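Local coordinates for protein putative aldolase (Bacteroides vulgatus ATCC 8482, PDB 3DXI) that is of unknown function but has the TIM-barrel fold of the HMGL-like family, in keeping with its name as a putative aldolase, at residues Ile38-Val43 / Ile212-Ala217; Asp216-Gly221 / Ala226-Met231. One frame throughout, in Å; residues are numbered along the deposited sequence.

Contact 1 of 2, residues Ile38-Val43 / Ile212-Ala217; sequences IDYLEV and IDFIDA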
loop_
_atom_site.group_PDB
_atom_site.type_symbol
_atom_site.label_atom_id
_atom_site.label_comp_id
_atom_site.label_asym_id
_atom_site.label_seq_id
_atom_site.Cartn_x
_atom_site.Cartn_y
_atom_site.Cartn_z
ATOM N N ILE A 38 -2.687 19.495 -9.139
ATOM C CA ILE A 38 -3.075 19.670 -7.737
ATOM C C ILE A 38 -3.681 21.066 -7.583
ATOM O O ILE A 38 -3.038 22.076 -7.870
ATOM C CB ILE A 38 -1.866 19.525 -6.781
ATOM C CG1 ILE A 38 -1.489 18.048 -6.624
ATOM C CG2 ILE A 38 -2.199 20.114 -5.421
ATOM C CD1 ILE A 38 -0.439 17.565 -7.585
ATOM N N ASP A 39 -4.919 21.101 -7.104
ATOM C CA ASP A 39 -5.684 22.331 -6.956
ATOM C C ASP A 39 -5.457 23.176 -5.711
ATOM O O ASP A 39 -5.498 24.404 -5.778
ATOM C CB ASP A 39 -7.163 21.981 -7.065
ATOM C CG ASP A 39 -7.449 21.116 -8.272
ATOM O OD1 ASP A 39 -7.441 21.658 -9.393
ATOM O OD2 ASP A 39 -7.652 19.896 -8.102
ATOM N N TYR A 40 -5.250 22.512 -4.583
ATOM C CA TYR A 40 -5.037 23.177 -3.304
ATOM C C TYR A 40 -3.736 22.739 -2.659
ATOM O O TYR A 40 -3.334 21.576 -2.763
ATOM C CB TYR A 40 -6.179 22.852 -2.340
ATOM C CG TYR A 40 -7.421 23.681 -2.533
ATOM C CD1 TYR A 40 -7.729 24.716 -1.654
ATOM C CD2 TYR A 40 -8.297 23.426 -3.587
ATOM C CE1 TYR A 40 -8.882 25.477 -1.815
ATOM C CE2 TYR A 40 -9.451 24.184 -3.760
ATOM C CZ TYR A 40 -9.735 25.208 -2.868
ATOM O OH TYR A 40 -10.863 25.972 -3.038
ATOM N N LEU A 41 -3.091 23.680 -1.979
ATOM C CA LEU A 41 -1.847 23.413 -1.282
ATOM C C LEU A 41 -1.990 23.940 0.143
ATOM O O LEU A 41 -2.125 25.144 0.349
ATOM C CB LEU A 41 -0.674 24.129 -1.961
ATOM C CG LEU A 41 -0.468 23.993 -3.472
ATOM C CD1 LEU A 41 0.760 24.793 -3.874
ATOM C CD2 LEU A 41 -0.299 22.529 -3.855
ATOM N N GLU A 42 -1.986 23.037 1.120
ATOM C CA GLU A 42 -2.076 23.437 2.519
ATOM C C GLU A 42 -0.624 23.454 2.967
ATOM O O GLU A 42 -0.028 22.408 3.228
ATOM C CB GLU A 42 -2.873 22.418 3.316
ATOM C CG GLU A 42 -3.076 22.802 4.755
ATOM C CD GLU A 42 -4.026 21.861 5.439
ATOM O OE1 GLU A 42 -3.739 20.644 5.439
ATOM O OE2 GLU A 42 -5.056 22.333 5.967
ATOM N N VAL A 43 -0.070 24.658 3.052
ATOM C CA VAL A 43 1.336 24.857 3.367
ATOM C C VAL A 43 1.765 24.897 4.827
ATOM O O VAL A 43 2.965 24.838 5.121
ATOM C CB VAL A 43 1.836 26.138 2.678
ATOM C CG1 VAL A 43 1.589 26.040 1.167
ATOM C CG2 VAL A 43 1.116 27.350 3.256
ATOM N N ILE A 212 -16.838 11.867 -4.740
ATOM C CA ILE A 212 -16.276 12.723 -3.698
ATOM C C ILE A 212 -15.676 13.977 -4.357
ATOM O O ILE A 212 -15.208 13.930 -5.497
ATOM C CB ILE A 212 -15.202 11.969 -2.869
ATOM C CG1 ILE A 212 -15.091 12.599 -1.478
ATOM C CG2 ILE A 212 -13.866 12.008 -3.590
ATOM C CD1 ILE A 212 -14.482 11.692 -0.431
ATOM N N ASP A 213 -15.692 15.089 -3.630
ATOM C CA ASP A 213 -15.213 16.371 -4.147
ATOM C C ASP A 213 -13.733 16.706 -3.909
ATOM O O ASP A 213 -13.113 17.393 -4.724
ATOM C CB ASP A 213 -16.076 17.490 -3.552
ATOM C CG ASP A 213 -17.568 17.226 -3.712
ATOM O OD1 ASP A 213 -18.109 17.501 -4.801
ATOM O OD2 ASP A 213 -18.197 16.734 -2.757
ATOM N N PHE A 214 -13.176 16.229 -2.798
ATOM C CA PHE A 214 -11.784 16.511 -2.433
ATOM C C PHE A 214 -11.004 15.284 -1.950
ATOM O O PHE A 214 -11.553 14.411 -1.277
ATOM C CB PHE A 214 -11.747 17.546 -1.303
ATOM C CG PHE A 214 -11.689 18.976 -1.764
ATOM C CD1 PHE A 214 -10.463 19.613 -1.942
ATOM C CD2 PHE A 214 -12.858 19.706 -1.968
ATOM C CE1 PHE A 214 -10.398 20.956 -2.310
ATOM C CE2 PHE A 214 -12.809 21.055 -2.339
ATOM C CZ PHE A 214 -11.573 21.679 -2.509
ATOM N N ILE A 215 -9.720 15.227 -2.293
ATOM C CA ILE A 215 -8.848 14.148 -1.828
ATOM C C ILE A 215 -7.527 14.769 -1.380
ATOM O O ILE A 215 -6.957 15.606 -2.081
ATOM C CB ILE A 215 -8.539 13.092 -2.922
ATOM C CG1 ILE A 215 -9.808 12.322 -3.294
ATOM C CG2 ILE A 215 -7.481 12.116 -2.411
ATOM C CD1 ILE A 215 -10.398 11.519 -2.152
ATOM N N ASP A 216 -7.068 14.362 -0.198
ATOM C CA ASP A 216 -5.813 14.829 0.395
ATOM C C ASP A 216 -4.707 13.786 0.188
ATOM O O ASP A 216 -4.956 12.577 0.238
ATOM C CB ASP A 216 -5.971 15.036 1.910
ATOM C CG ASP A 216 -6.707 16.316 2.275
ATOM O OD1 ASP A 216 -7.394 16.906 1.408
ATOM O OD2 ASP A 216 -6.603 16.722 3.454
ATOM N N ALA A 217 -3.486 14.265 -0.016
ATOM C CA ALA A 217 -2.320 13.400 -0.185
ATOM C C ALA A 217 -1.076 14.261 0.001
ATOM O O ALA A 217 -1.181 15.479 0.105
ATOM C CB ALA A 217 -2.326 12.758 -1.567
#
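Tyr40 and Phe214 meet between two strands that are not direct neighbours; their nearest CA atoms, Tyr40 CA and Asp216 CA, are 9.2 Å apart. The fold is a TIM barrel of eight parallel strands. Strand 4-7 runs between strands 40-45 and 214-217 and pairs with both, Tyr40 making backbone hydrogen bonds with its Ile5 and Asp7. The contact is therefore made by side chains alone, reaching past the first strand inside the barrel. It is small and buried, and sits where both strands begin.

The two rings form an offset edge-to-face pair, with Phe214 giving the edge. Their centroids are 5.2 Å apart and their planes are turned by 67°. The leading side of Phe214 is its CE1-CZ bond. Phe214 CE1 comes to 3.5 Å from Tyr40 CD2, and Phe214 CZ comes equally close, 3.5 Å, to Tyr40 CE2. Tyr40 CD2 lies near the plane of the Phe214 ring. With chi1 at -81°, Tyr40 CG is anti to its own carbonyl carbon, and the ring passes into the barrel to meet Phe214. The bond from CA to CB of Phe214 does not aim at the other strand; the end of its ring comes nearer. The tyrosine hydroxyl reaches farther across, where its OH is hydrogen-bonded to Glu129 OE1 and to Lys75 NZ, which ties down the far end of the ring.

Two residues further along each strand the interior becomes charged. Glu42 and Asp216 do not touch, but Arg105 joins them by two salt bridges that probably offset their like charges, NH1 meeting Glu42 OE1 and NH2 meeting Asp216 OD2, with these two carboxylate oxygens 5.2 Å apart.

Contact 2 of 2, residues Asp216-Gly221 / Ala226-Met231; sequences DATITG and AGNLKM
Ala217 CB sits among the side chains of Leu229 and Met231, a selenomethionine in this model. It lies 3.9 Å from Met231 CE and 4.1 Å from Leu229 CG. Met231 is bent at chi2 (62°) and chi3 (86°), which brings its methyl back beside Ala217. On its other flank, Ile219 CD1 packs 3.9 Å from Met231 CB. These residues span the turn from the end of the last TIM-barrel strand to the start of helix 231-241. The loop folds back on itself through a single beta bridge between Thr218 and Lys230, the N-cap residue of that helix.

Thr218 N donates to Leu229 O at 3.2 Å. Thr218 O accepts from Met231 N at 2.8 Å in a nearly straight bond, and also from Gly221 N; the two donors come from opposite faces of the carbonyl plane. Further out, Asn228 N donates to Gly221 O at 2.8 Å. Gly221, with no side chain, lets the two segments come close; Lys230 CG lies 3.5 Å from Gly221 N. Thr218 OG1 turns to Met222 O. At the strand end, a water donates to Asp216 O (3.0 Å) and accepts from Leu229 N.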
loop_
_atom_site.group_PDB
_atom_site.type_symbol
_atom_site.label_atom_id
_atom_site.label_comp_id
_atom_site.label_asym_id
_atom_site.label_seq_id
_atom_site.Cartn_x
_atom_site.Cartn_y
_atom_site.Cartn_z
ATOM N N ASP A 216 -7.068 14.362 -0.198
ATOM C CA ASP A 216 -5.813 14.829 0.395
ATOM C C ASP A 216 -4.707 13.786 0.188
ATOM O O ASP A 216 -4.956 12.577 0.238
ATOM C CB ASP A 216 -5.971 15.036 1.910
ATOM C CG ASP A 216 -6.707 16.316 2.275
ATOM O OD1 ASP A 216 -7.394 16.906 1.408
ATOM O OD2 ASP A 216 -6.603 16.722 3.454
ATOM N N ALA A 217 -3.486 14.265 -0.016
ATOM C CA ALA A 217 -2.320 13.400 -0.185
ATOM C C ALA A 217 -1.076 14.261 0.001
ATOM O O ALA A 217 -1.181 15.479 0.105
ATOM C CB ALA A 217 -2.326 12.758 -1.567
ATOM N N THR A 218 0.094 13.630 0.066
ATOM C CA THR A 218 1.351 14.352 0.225
ATOM C C THR A 218 2.447 13.654 -0.580
ATOM O O THR A 218 2.347 12.460 -0.860
ATOM C CB THR A 218 1.792 14.418 1.714
ATOM O OG1 THR A 218 2.032 13.094 2.209
ATOM C CG2 THR A 218 0.714 15.085 2.563
ATOM N N ILE A 219 3.480 14.403 -0.960
ATOM C CA ILE A 219 4.596 13.851 -1.726
ATOM C C ILE A 219 5.338 12.809 -0.874
ATOM O O ILE A 219 5.804 13.103 0.228
ATOM C CB ILE A 219 5.558 14.977 -2.177
ATOM C CG1 ILE A 219 4.820 15.937 -3.123
ATOM C CG2 ILE A 219 6.791 14.386 -2.851
ATOM C CD1 ILE A 219 4.257 15.278 -4.379
ATOM N N THR A 220 5.425 11.595 -1.417
ATOM C CA THR A 220 6.029 10.416 -0.789
ATOM C C THR A 220 5.257 9.974 0.448
ATOM O O THR A 220 5.751 9.173 1.236
ATOM C CB THR A 220 7.533 10.605 -0.404
ATOM O OG1 THR A 220 7.660 11.578 0.632
ATOM C CG2 THR A 220 8.357 11.041 -1.614
ATOM N N GLY A 221 4.034 10.485 0.601
ATOM C CA GLY A 221 3.206 10.126 1.745
ATOM C C GLY A 221 3.700 10.714 3.056
ATOM O O GLY A 221 3.240 10.334 4.133
ATOM N N ALA A 226 2.871 6.203 9.928
ATOM C CA ALA A 226 2.693 5.500 8.662
ATOM C C ALA A 226 2.493 6.471 7.504
ATOM O O ALA A 226 2.582 6.089 6.340
ATOM C CB ALA A 226 1.510 4.544 8.756
ATOM N N GLY A 227 2.203 7.724 7.830
ATOM C CA GLY A 227 2.031 8.725 6.793
ATOM C C GLY A 227 0.693 8.767 6.088
ATOM O O GLY A 227 -0.277 8.147 6.523
ATOM N N ASN A 228 0.658 9.508 4.984
ATOM C CA ASN A 228 -0.555 9.690 4.191
ATOM C C ASN A 228 -0.500 8.976 2.846
ATOM O O ASN A 228 0.464 8.280 2.528
ATOM C CB ASN A 228 -0.784 11.182 3.928
ATOM C CG ASN A 228 -0.830 12.000 5.193
ATOM O OD1 ASN A 228 0.050 12.817 5.452
ATOM N ND2 ASN A 228 -1.860 11.792 5.988
ATOM N N LEU A 229 -1.558 9.142 2.063
ATOM C CA LEU A 229 -1.601 8.563 0.732
ATOM C C LEU A 229 -0.499 9.281 -0.038
ATOM O O LEU A 229 -0.362 10.499 0.078
ATOM C CB LEU A 229 -2.953 8.852 0.076
ATOM C CG LEU A 229 -3.057 8.733 -1.447
ATOM C CD1 LEU A 229 -2.702 7.326 -1.899
ATOM C CD2 LEU A 229 -4.467 9.085 -1.869
ATOM N N LYS A 230 0.296 8.532 -0.800
ATOM C CA LYS A 230 1.374 9.130 -1.584
ATOM C C LYS A 230 0.778 9.807 -2.815
ATOM O O LYS A 230 0.156 9.152 -3.662
ATOM C CB LYS A 230 2.394 8.058 -1.995
ATOM C CG LYS A 230 3.105 7.438 -0.800
ATOM C CD LYS A 230 4.295 6.582 -1.197
ATOM C CE LYS A 230 3.874 5.218 -1.691
ATOM N NZ LYS A 230 4.815 4.192 -1.161
HETATM N N MSE A 231 0.957 11.124 -2.899
HETATM C CA MSE A 231 0.425 11.894 -4.014
HETATM C C MSE A 231 0.851 11.296 -5.349
HETATM O O MSE A 231 0.044 11.194 -6.269
HETATM C CB MSE A 231 0.885 13.353 -3.918
HETATM C CG MSE A 231 0.401 14.237 -5.065
HETATM SE SE MSE A 231 -1.535 14.372 -5.164
HETATM C CE MSE A 231 -1.786 15.835 -3.899
HETATM O O HOH W 1 -3.665 11.451 2.736
#

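In the fold
Contacts 1 and 2 follow one another on the last barrel strand, 214-217, and share Asp216 and Ala217. Their centres are about 11 Å apart. Contact 1 joins this strand to strand 40-45, far back in the sequence, from within the barrel. Contact 2 is local and lies in the loop between strand 214-217 and helix 231-241. The two touch where Ile38 CG1 packs 3.5 Å from Met231 CE, so the start of that helix leans on the residues just before strand 40-45. Strand 4-7 is next to both. Together they mark the place where the last strand pairs with the first and the barrel closes.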